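Local coordinates for MccF (Escherichia coli, PDB 4IIY), which confers self-immunity to the antibiotic microcin C7, probably as a serine hydrolase of the S66 peptidase family, at residues 295-300 and 353-358. The protein carries 1 engineered substitution. Sequence-based numbering, arbitrary orientation.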
ATOM      1  N   VAL B 295     -19.221  -7.585   5.777  1.00  8.82           N
ATOM      2  CA  VAL B 295     -18.732  -8.428   6.865  1.00  8.24           C
ATOM      3  C   VAL B 295     -19.605  -8.345   8.116  1.00  8.45           C
ATOM      4  O   VAL B 295     -20.180  -7.297   8.420  1.00 10.90           O
ATOM      5  CB  VAL B 295     -17.239  -8.174   7.202  1.00  9.68           C
ATOM      6  CG1 VAL B 295     -16.373  -8.439   5.974  1.00 10.69           C
ATOM      7  CG2 VAL B 295     -17.014  -6.763   7.710  1.00 10.56           C
ATOM      8  N   SER B 296     -19.692  -9.461   8.834  1.00  8.83           N
ATOM      9  CA  SER B 296     -20.527  -9.503  10.032  0.57 10.23           C
ATOM     10  C   SER B 296     -19.758  -9.212  11.318  1.00 10.20           C
ATOM     11  O   SER B 296     -20.360  -8.950  12.365  1.00  9.68           O
ATOM     12  CB  SER B 296     -21.250 -10.843  10.135  0.57 11.23           C
ATOM     13  OG  SER B 296     -22.131 -11.028   9.041  0.57 10.87           O
ATOM     14  N   ALA B 297     -18.430  -9.237  11.246  1.00  9.93           N
ATOM     15  CA  ALA B 297     -17.579  -8.879  12.375  1.00  8.76           C
ATOM     16  C   ALA B 297     -16.182  -8.603  11.835  1.00  8.14           C
ATOM     17  O   ALA B 297     -15.842  -9.011  10.720  1.00  8.60           O
ATOM     18  CB  ALA B 297     -17.543 -10.005  13.422  1.00  9.20           C
ATOM     19  N   ILE B 298     -15.385  -7.909  12.640  1.00  8.33           N
ATOM     20  CA  ILE B 298     -13.991  -7.634  12.317  1.00  8.47           C
ATOM     21  C   ILE B 298     -13.119  -8.061  13.489  1.00  7.44           C
ATOM     22  O   ILE B 298     -13.447  -7.780  14.645  1.00  8.82           O
ATOM     23  CB  ILE B 298     -13.774  -6.129  12.048  1.00  8.34           C
ATOM     24  CG1 ILE B 298     -14.599  -5.684  10.835  1.00  9.10           C
ATOM     25  CG2 ILE B 298     -12.287  -5.818  11.846  1.00 10.78           C
ATOM     26  CD1 ILE B 298     -14.826  -4.197  10.785  1.00 11.56           C
ATOM     27  N   ILE B 299     -12.020  -8.748  13.178  1.00  7.86           N
ATOM     28  CA  ILE B 299     -10.971  -9.048  14.144  1.00  7.41           C
ATOM     29  C   ILE B 299      -9.756  -8.186  13.821  1.00  7.42           C
ATOM     30  O   ILE B 299      -9.214  -8.263  12.709  1.00  8.16           O
ATOM     31  CB  ILE B 299     -10.543 -10.520  14.071  1.00  7.80           C
ATOM     32  CG1 ILE B 299     -11.733 -11.462  14.301  1.00  8.70           C
ATOM     33  CG2 ILE B 299      -9.413 -10.808  15.071  1.00  8.49           C
ATOM     34  CD1 ILE B 299     -11.442 -12.898  13.896  1.00  9.65           C
ATOM     35  N   LEU B 300      -9.347  -7.345  14.769  1.00  7.90           N
ATOM     36  CA  LEU B 300      -8.107  -6.591  14.633  1.00  6.67           C
ATOM     37  C   LEU B 300      -7.030  -7.305  15.436  1.00  7.72           C
ATOM     38  O   LEU B 300      -7.154  -7.452  16.665  1.00  8.80           O
ATOM     39  CB  LEU B 300      -8.256  -5.169  15.180  1.00  8.59           C
ATOM     40  CG  LEU B 300      -9.348  -4.282  14.583  1.00  8.29           C
ATOM     41  CD1 LEU B 300      -9.368  -2.942  15.303  1.00 10.27           C
ATOM     42  CD2 LEU B 300      -9.149  -4.080  13.081  1.00  9.34           C
ATOM     43  N   ILE B 353     -17.273 -15.869  17.093  1.00  9.20           N
ATOM     44  CA  ILE B 353     -16.863 -14.943  18.132  1.00 10.27           C
ATOM     45  C   ILE B 353     -18.048 -14.726  19.063  1.00  9.79           C
ATOM     46  O   ILE B 353     -19.115 -14.285  18.628  1.00 10.45           O
ATOM     47  CB  ILE B 353     -16.421 -13.581  17.560  1.00  8.90           C
ATOM     48  CG1 ILE B 353     -15.333 -13.752  16.494  1.00 11.02           C
ATOM     49  CG2 ILE B 353     -15.949 -12.666  18.691  1.00 10.62           C
ATOM     50  CD1 ILE B 353     -15.019 -12.465  15.750  1.00 12.43           C
ATOM     51  N   ASP B 354     -17.867 -15.051  20.339  1.00  9.99           N
ATOM     52  CA  ASP B 354     -18.903 -14.805  21.327  1.00  9.55           C
ATOM     53  C   ASP B 354     -18.552 -13.532  22.064  1.00  9.60           C
ATOM     54  O   ASP B 354     -17.661 -13.507  22.912  1.00 10.77           O
ATOM     55  CB  ASP B 354     -19.013 -15.983  22.288  1.00 11.05           C
ATOM     56  CG  ASP B 354     -20.201 -15.866  23.220  1.00 11.50           C
ATOM     57  OD1 ASP B 354     -20.603 -14.737  23.552  1.00 12.74           O
ATOM     58  OD2 ASP B 354     -20.731 -16.932  23.616  1.00 15.65           O
ATOM     59  N   PHE B 355     -19.237 -12.457  21.708  1.00  9.67           N
ATOM     60  CA  PHE B 355     -18.968 -11.158  22.299  1.00 11.68           C
ATOM     61  C   PHE B 355     -19.431 -11.050  23.748  1.00 11.62           C
ATOM     62  O   PHE B 355     -18.882 -10.262  24.519  1.00 17.01           O
ATOM     63  CB  PHE B 355     -19.572 -10.057  21.432  1.00 12.08           C
ATOM     64  CG  PHE B 355     -18.844  -9.870  20.139  1.00 10.44           C
ATOM     65  CD1 PHE B 355     -17.756  -9.020  20.063  1.00 11.58           C
ATOM     66  CD2 PHE B 355     -19.215 -10.580  19.010  1.00 10.87           C
ATOM     67  CE1 PHE B 355     -17.069  -8.859  18.876  1.00 12.76           C
ATOM     68  CE2 PHE B 355     -18.523 -10.426  17.824  1.00 11.45           C
ATOM     69  CZ  PHE B 355     -17.450  -9.570  17.766  1.00 12.72           C
ATOM     70  N   ASP B 356     -20.425 -11.851  24.115  1.00 10.33           N
ATOM     71  CA  ASP B 356     -20.923 -11.834  25.489  1.00 13.51           C
ATOM     72  C   ASP B 356     -19.970 -12.565  26.428  1.00 11.58           C
ATOM     73  O   ASP B 356     -19.690 -12.098  27.528  1.00 14.16           O
ATOM     74  CB  ASP B 356     -22.319 -12.457  25.568  1.00 14.67           C
ATOM     75  CG  ASP B 356     -23.362 -11.679  24.778  1.00 15.59           C
ATOM     76  OD1 ASP B 356     -23.191 -10.458  24.585  1.00 18.05           O
ATOM     77  OD2 ASP B 356     -24.353 -12.304  24.353  1.00 26.83           O
ATOM     78  N   ASN B 357     -19.466 -13.708  25.982  1.00  9.13           N
ATOM     79  CA  ASN B 357     -18.545 -14.507  26.792  1.00 10.82           C
ATOM     80  C   ASN B 357     -17.067 -14.214  26.535  1.00 10.04           C
ATOM     81  O   ASN B 357     -16.192 -14.829  27.141  1.00 11.93           O
ATOM     82  CB  ASN B 357     -18.852 -15.998  26.623  1.00 10.96           C
ATOM     83  CG  ASN B 357     -20.187 -16.368  27.217  1.00 10.80           C
ATOM     84  OD1 ASN B 357     -21.122 -16.757  26.507  1.00 12.72           O
ATOM     85  ND2 ASN B 357     -20.295 -16.219  28.517  1.00  9.64           N
ATOM     86  N   LYS B 358     -16.799 -13.269  25.633  1.00  9.50           N
ATOM     87  CA  LYS B 358     -15.430 -12.828  25.337  1.00  9.78           C
ATOM     88  C   LYS B 358     -14.524 -13.979  24.922  1.00  9.28           C
ATOM     89  O   LYS B 358     -13.464 -14.185  25.512  1.00 11.38           O
ATOM     90  CB  LYS B 358     -14.806 -12.091  26.526  1.00 12.97           C
ATOM     91  CG  LYS B 358     -15.714 -11.089  27.216  1.00 16.96           C
ATOM     92  CD  LYS B 358     -16.207 -10.008  26.301  1.00 21.97           C
ATOM     93  CE  LYS B 358     -17.053  -9.006  27.081  1.00 26.34           C
ATOM     94  NZ  LYS B 358     -17.988  -8.247  26.202  1.00 30.67           N
TER
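Ile353 reaches across to Ala297 and Ile299 with the end of its longer branch. Its side chain forks at CB. CG2 stays on its own side and lies 3.5 Å above one face of the Phe355 ring, displaced from the ring centre. The other branch leaves through CG1, which points away from the carbonyl carbon, on the side of the backbone N (chi1 -54°). An extended second torsion of 171° then carries CD1 out to the facing strand. There CD1 lies 3.7 Å from Ile299 CG1. Ile299 CD1 is slightly farther. The two side chains lie at a slant to each other. Ile353 CD1 also approaches Ala297 CB at 4.2 Å. Ala297 CB lies near the plane of the Phe355 ring, at its edge, 4.4 Å from CZ. The four touching residues are buried, and the contact between them is wholly apolar.

Two side-chain bonds tie the turn after the strand. Asp354 OD1 accepts from Asn357 N at 2.9 Å in an Asx motif, approached from above the carboxylate plane. Lys358 NZ folds back to Phe355 O at 2.8 Å.

Segment 295-300 lies in the LD-carboxypeptidase C-terminal domain. The Ile299 side chain is about 8 Å from that of Glu270, a predicted charge-relay residue, so the packing lies near the probable active site.

Both segments belong to the eight-stranded mixed sheet, where strands 236-245 and 266-270 separate 350-354 from 297-301. The alpha carbons of Ala297 and Ile353 are nevertheless only 8.4 Å apart, as a strongly curled sheet allows. Ile360 of strand 359-362 touches both Ile299 and Ile353. Ile299 also packs on Ile266 and Phe268 of strand 266-270 and on Phe334 of strand 330-334, while Phe355 rests against Pro329, in the loop before that strand.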